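Local coordinates for protein beta-lactamase (PDB 6N36) that probably hydrolyses the beta-lactam ring of antibiotics, as a metallo-beta-lactamase that carries two zinc ions, at residues 38-50 against 62-76. Residues are numbered along the deposited sequence; the frame is centred on the assembly and turned at random.
Sequences GMFLITTPKGHIL and IKAHMKTLGFKFKDI
One face of the Phe-71 ring is covered by the methyl of Thr-43: CG2 stands 3.7 Å from the ring centroid and almost on the ring normal, a CH-pi contact. Tyr-30, from the neighbouring strand 29-31, meets the same phenyl ring edge-to-face. The His-48 imidazole has the Lys-72 carbonyl and a water at its edge, close to its plane, and its own plane is turned 72° from that of Phe-71. Obliquely to this imidazole come the CB of Asp-75, 3.6 Å from NE2, and the CE of Met-66, 3.9 Å from CD2. With chi3 of 70° the Met-66 chain bends, and that brings its CE to both His-48 and Leu-41 CD1. Farther along, the Met-39 and Ile-62 side chains cross at about a right angle, with Met-39 SD 3.8 Å from Ile-62 CG1.

The backbones join where strand 48-51 runs parallel to strand 76-80: His-48 N donates to Asp-75 O over 3.0 Å. This is the beta-alpha-beta unit of the metallo-beta-lactamase fold, its helix 58-69 ended by a Schellman motif at Gly-70 and laid against the hairpin of strands 40-42 and 48-51. Near the hairpin turn that water bonds to His-48 NE2, accepts from Lys-72 N and donates to Asp-75 OD2. An apolar core thus gives way to a polar end, where water links imidazole and carboxylate without direct contact between NE2 and the acid.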
loop_
_atom_site.group_PDB
_atom_site.type_symbol
_atom_site.label_atom_id
_atom_site.label_comp_id
_atom_site.label_asym_id
_atom_site.label_seq_id
_atom_site.Cartn_x
_atom_site.Cartn_y
_atom_site.Cartn_z
ATOM N N GLY A 38 -5.968 4.013 -0.173
ATOM C CA GLY A 38 -5.841 3.363 1.126
ATOM C C GLY A 38 -4.551 3.818 1.803
ATOM O O GLY A 38 -3.471 3.691 1.234
ATOM N N MET A 39 -4.680 4.330 3.017
ATOM C CA MET A 39 -3.582 4.810 3.886
ATOM C C MET A 39 -3.952 4.263 5.238
ATOM O O MET A 39 -5.097 4.426 5.645
ATOM C CB MET A 39 -3.457 6.321 3.956
ATOM C CG MET A 39 -3.293 6.922 2.592
ATOM S SD MET A 39 -3.408 8.707 2.585
ATOM C CE MET A 39 -4.251 8.901 1.001
ATOM N N PHE A 40 -3.039 3.515 5.831
ATOM C CA PHE A 40 -3.346 2.705 7.010
ATOM C C PHE A 40 -2.440 3.135 8.152
ATOM O O PHE A 40 -1.235 3.314 7.963
ATOM C CB PHE A 40 -3.187 1.236 6.668
ATOM C CG PHE A 40 -3.975 0.864 5.433
ATOM C CD1 PHE A 40 -5.328 0.618 5.527
ATOM C CD2 PHE A 40 -3.356 0.789 4.200
ATOM C CE1 PHE A 40 -6.053 0.262 4.399
ATOM C CE2 PHE A 40 -4.090 0.437 3.082
ATOM C CZ PHE A 40 -5.434 0.239 3.185
ATOM N N LEU A 41 -3.035 3.297 9.321
ATOM C CA LEU A 41 -2.314 3.747 10.533
ATOM C C LEU A 41 -2.370 2.631 11.556
ATOM O O LEU A 41 -3.473 2.162 11.875
ATOM C CB LEU A 41 -2.968 5.016 11.096
ATOM C CG LEU A 41 -2.290 5.576 12.340
ATOM C CD1 LEU A 41 -0.965 6.209 12.015
ATOM C CD2 LEU A 41 -3.268 6.531 13.031
ATOM N N ILE A 42 -1.215 2.173 12.037
ATOM C CA ILE A 42 -1.131 1.174 13.124
ATOM C C ILE A 42 -0.555 1.908 14.328
ATOM O O ILE A 42 0.545 2.441 14.249
ATOM C CB ILE A 42 -0.239 0.023 12.703
ATOM C CG1 ILE A 42 -0.797 -0.692 11.482
ATOM C CG2 ILE A 42 -0.019 -0.925 13.890
ATOM C CD1 ILE A 42 0.178 -1.594 10.878
ATOM N N THR A 43 -1.307 1.956 15.406
ATOM C CA THR A 43 -0.948 2.761 16.593
ATOM C C THR A 43 -0.299 1.855 17.626
ATOM O O THR A 43 -0.772 0.732 17.810
ATOM C CB THR A 43 -2.141 3.486 17.163
ATOM O OG1 THR A 43 -3.179 2.560 17.559
ATOM C CG2 THR A 43 -2.685 4.487 16.165
ATOM N N THR A 44 0.698 2.366 18.305
ATOM C CA THR A 44 1.350 1.589 19.392
ATOM C C THR A 44 1.769 2.552 20.485
ATOM O O THR A 44 1.875 3.782 20.294
ATOM C CB THR A 44 2.582 0.799 18.941
ATOM O OG1 THR A 44 3.768 1.574 19.115
ATOM C CG2 THR A 44 2.498 0.317 17.506
ATOM N N PRO A 45 2.024 2.019 21.691
ATOM C CA PRO A 45 2.484 2.888 22.773
ATOM C C PRO A 45 3.791 3.612 22.484
ATOM O O PRO A 45 4.008 4.615 23.145
ATOM C CB PRO A 45 2.647 1.933 23.949
ATOM C CG PRO A 45 1.648 0.813 23.629
ATOM C CD PRO A 45 1.745 0.640 22.129
ATOM N N LYS A 46 4.599 3.099 21.541
ATOM C CA LYS A 46 5.930 3.650 21.197
ATOM C C LYS A 46 5.871 4.481 19.920
ATOM O O LYS A 46 6.963 4.893 19.439
ATOM C CB LYS A 46 6.924 2.490 21.070
ATOM C CG LYS A 46 7.291 1.796 22.380
ATOM C CD LYS A 46 8.500 2.413 23.090
ATOM C CE LYS A 46 8.747 1.908 24.503
ATOM N NZ LYS A 46 9.235 2.977 25.413
ATOM N N GLY A 47 4.681 4.712 19.397
ATOM C CA GLY A 47 4.561 5.465 18.141
ATOM C C GLY A 47 3.865 4.660 17.075
ATOM O O GLY A 47 3.516 3.501 17.279
ATOM N N HIS A 48 3.677 5.262 15.903
ATOM C CA HIS A 48 2.779 4.665 14.906
ATOM C C HIS A 48 3.522 4.314 13.624
ATOM O O HIS A 48 4.576 4.870 13.336
ATOM C CB HIS A 48 1.659 5.665 14.570
ATOM C CG HIS A 48 1.055 6.331 15.763
ATOM N ND1 HIS A 48 0.723 5.610 16.915
ATOM C CD2 HIS A 48 0.747 7.628 16.009
ATOM C CE1 HIS A 48 0.218 6.445 17.792
ATOM N NE2 HIS A 48 0.197 7.707 17.267
ATOM N N ILE A 49 2.903 3.411 12.898
ATOM C CA ILE A 49 3.338 2.976 11.550
ATOM C C ILE A 49 2.287 3.535 10.585
ATOM O O ILE A 49 1.066 3.287 10.752
ATOM C CB ILE A 49 3.496 1.465 11.445
ATOM C CG1 ILE A 49 4.377 0.869 12.560
ATOM C CG2 ILE A 49 3.981 1.089 10.045
ATOM C CD1 ILE A 49 3.587 0.239 13.673
ATOM N N LEU A 50 2.764 4.170 9.507
ATOM C CA LEU A 50 1.891 4.601 8.370
ATOM C C LEU A 50 2.224 3.768 7.146
ATOM O O LEU A 50 3.405 3.710 6.779
ATOM C CB LEU A 50 2.143 6.069 8.066
ATOM C CG LEU A 50 1.374 6.593 6.845
ATOM C CD1 LEU A 50 -0.107 6.641 7.126
ATOM C CD2 LEU A 50 1.942 7.950 6.419
ATOM N N ILE A 62 -3.763 13.437 5.922
ATOM C CA ILE A 62 -3.266 12.425 6.903
ATOM C C ILE A 62 -3.218 13.077 8.292
ATOM O O ILE A 62 -3.774 12.482 9.235
ATOM C CB ILE A 62 -1.895 11.884 6.498
ATOM C CG1 ILE A 62 -2.044 11.023 5.244
ATOM C CG2 ILE A 62 -1.197 11.097 7.619
ATOM C CD1 ILE A 62 -0.728 10.770 4.543
ATOM N N LYS A 63 -2.655 14.270 8.388
ATOM C CA LYS A 63 -2.554 14.998 9.697
ATOM C C LYS A 63 -3.969 15.229 10.253
ATOM O O LYS A 63 -4.244 14.970 11.480
ATOM C CB LYS A 63 -1.685 16.249 9.490
ATOM C CG LYS A 63 -1.415 17.045 10.753
ATOM C CD LYS A 63 -0.548 18.271 10.461
ATOM C CE LYS A 63 -0.184 19.023 11.727
ATOM N NZ LYS A 63 -1.068 18.656 12.855
ATOM N N ALA A 64 -4.903 15.706 9.426
ATOM C CA ALA A 64 -6.283 16.022 9.841
ATOM C C ALA A 64 -7.019 14.767 10.265
ATOM O O ALA A 64 -7.806 14.814 11.244
ATOM C CB ALA A 64 -7.028 16.725 8.730
ATOM N N HIS A 65 -6.848 13.663 9.508
ATOM C CA HIS A 65 -7.579 12.425 9.827
ATOM C C HIS A 65 -7.070 11.900 11.162
ATOM O O HIS A 65 -7.861 11.375 11.945
ATOM C CB HIS A 65 -7.381 11.428 8.703
ATOM C CG HIS A 65 -8.198 11.727 7.511
ATOM N ND1 HIS A 65 -8.041 11.033 6.319
ATOM C CD2 HIS A 65 -9.139 12.656 7.283
ATOM C CE1 HIS A 65 -8.895 11.508 5.438
ATOM N NE2 HIS A 65 -9.587 12.486 5.995
ATOM N N MET A 66 -5.762 11.980 11.366
ATOM C CA MET A 66 -5.175 11.498 12.640
ATOM C C MET A 66 -5.717 12.330 13.809
ATOM O O MET A 66 -6.118 11.720 14.826
ATOM C CB MET A 66 -3.666 11.522 12.553
ATOM C CG MET A 66 -3.154 10.372 11.736
ATOM S SD MET A 66 -1.360 10.319 11.616
ATOM C CE MET A 66 -1.013 9.859 13.323
ATOM N N LYS A 67 -5.847 13.644 13.628
ATOM C CA LYS A 67 -6.386 14.526 14.685
ATOM C C LYS A 67 -7.821 14.072 14.983
ATOM O O LYS A 67 -8.209 13.952 16.185
ATOM C CB LYS A 67 -6.320 15.987 14.234
ATOM C CG LYS A 67 -6.858 16.984 15.250
ATOM C CD LYS A 67 -6.995 18.410 14.716
ATOM C CE LYS A 67 -8.046 19.202 15.476
ATOM N NZ LYS A 67 -8.424 20.492 14.836
ATOM N N THR A 68 -8.657 13.866 13.948
ATOM C CA THR A 68 -10.056 13.405 14.132
ATOM C C THR A 68 -10.112 12.148 15.014
ATOM O O THR A 68 -11.032 12.043 15.833
ATOM C CB THR A 68 -10.759 13.141 12.793
ATOM O OG1 THR A 68 -10.844 14.429 12.177
ATOM C CG2 THR A 68 -12.090 12.452 12.951
ATOM N N LEU A 69 -9.173 11.202 14.838
ATOM C CA LEU A 69 -9.109 9.939 15.601
ATOM C C LEU A 69 -8.474 10.133 16.996
ATOM O O LEU A 69 -8.551 9.138 17.773
ATOM C CB LEU A 69 -8.292 8.916 14.818
ATOM C CG LEU A 69 -8.916 8.459 13.488
ATOM C CD1 LEU A 69 -7.919 7.552 12.755
ATOM C CD2 LEU A 69 -10.232 7.774 13.725
ATOM N N GLY A 70 -7.809 11.262 17.244
ATOM C CA GLY A 70 -7.167 11.614 18.516
ATOM C C GLY A 70 -5.704 11.222 18.576
ATOM O O GLY A 70 -5.148 11.154 19.707
ATOM N N PHE A 71 -5.040 11.093 17.418
ATOM C CA PHE A 71 -3.595 10.771 17.381
ATOM C C PHE A 71 -2.823 11.949 16.790
ATOM O O PHE A 71 -3.392 12.757 15.982
ATOM C CB PHE A 71 -3.327 9.526 16.551
ATOM C CG PHE A 71 -4.088 8.316 17.038
ATOM C CD1 PHE A 71 -3.731 7.751 18.257
ATOM C CD2 PHE A 71 -5.136 7.771 16.325
ATOM C CE1 PHE A 71 -4.405 6.641 18.747
ATOM C CE2 PHE A 71 -5.834 6.675 16.827
ATOM C CZ PHE A 71 -5.449 6.116 18.028
ATOM N N LYS A 72 -1.575 12.054 17.179
ATOM C CA LYS A 72 -0.662 13.109 16.699
ATOM C C LYS A 72 0.164 12.599 15.523
ATOM O O LYS A 72 0.865 11.593 15.636
ATOM C CB LYS A 72 0.253 13.603 17.818
ATOM C CG LYS A 72 -0.416 14.528 18.818
ATOM C CD LYS A 72 0.537 15.458 19.569
ATOM C CE LYS A 72 1.952 14.946 19.703
ATOM N NZ LYS A 72 2.489 15.204 21.064
ATOM N N PHE A 73 0.062 13.297 14.421
ATOM C CA PHE A 73 0.874 13.035 13.211
ATOM C C PHE A 73 2.355 12.868 13.553
ATOM O O PHE A 73 3.028 12.007 13.033
ATOM C CB PHE A 73 0.657 14.227 12.301
ATOM C CG PHE A 73 1.330 14.222 10.958
ATOM C CD1 PHE A 73 1.010 13.299 9.988
ATOM C CD2 PHE A 73 2.211 15.224 10.647
ATOM C CE1 PHE A 73 1.597 13.337 8.734
ATOM C CE2 PHE A 73 2.776 15.292 9.381
ATOM C CZ PHE A 73 2.431 14.370 8.424
ATOM N N LYS A 74 2.892 13.726 14.425
ATOM C CA LYS A 74 4.333 13.710 14.714
ATOM C C LYS A 74 4.724 12.469 15.520
ATOM O O LYS A 74 5.925 12.246 15.703
ATOM C CB LYS A 74 4.771 15.050 15.320
ATOM C CG LYS A 74 4.854 16.161 14.270
ATOM C CD LYS A 74 5.162 17.574 14.822
ATOM C CE LYS A 74 4.670 18.650 13.860
ATOM N NZ LYS A 74 5.145 20.027 14.179
ATOM N N ASP A 75 3.774 11.613 15.903
ATOM C CA ASP A 75 4.070 10.323 16.600
ATOM C C ASP A 75 4.235 9.181 15.599
ATOM O O ASP A 75 4.564 8.092 16.028
ATOM C CB ASP A 75 2.989 10.017 17.623
ATOM C CG ASP A 75 3.054 10.878 18.863
ATOM O OD1 ASP A 75 4.201 11.342 19.178
ATOM O OD2 ASP A 75 2.008 11.081 19.481
ATOM N N ILE A 76 4.104 9.419 14.293
ATOM C CA ILE A 76 4.480 8.397 13.269
ATOM C C ILE A 76 5.985 8.181 13.347
ATOM O O ILE A 76 6.747 9.186 13.289
ATOM C CB ILE A 76 4.056 8.824 11.886
ATOM C CG1 ILE A 76 2.545 8.932 11.801
ATOM C CG2 ILE A 76 4.670 7.887 10.825
ATOM C CD1 ILE A 76 2.113 9.617 10.519
HETATM O O HOH W 1 -0.390 10.064 18.781
#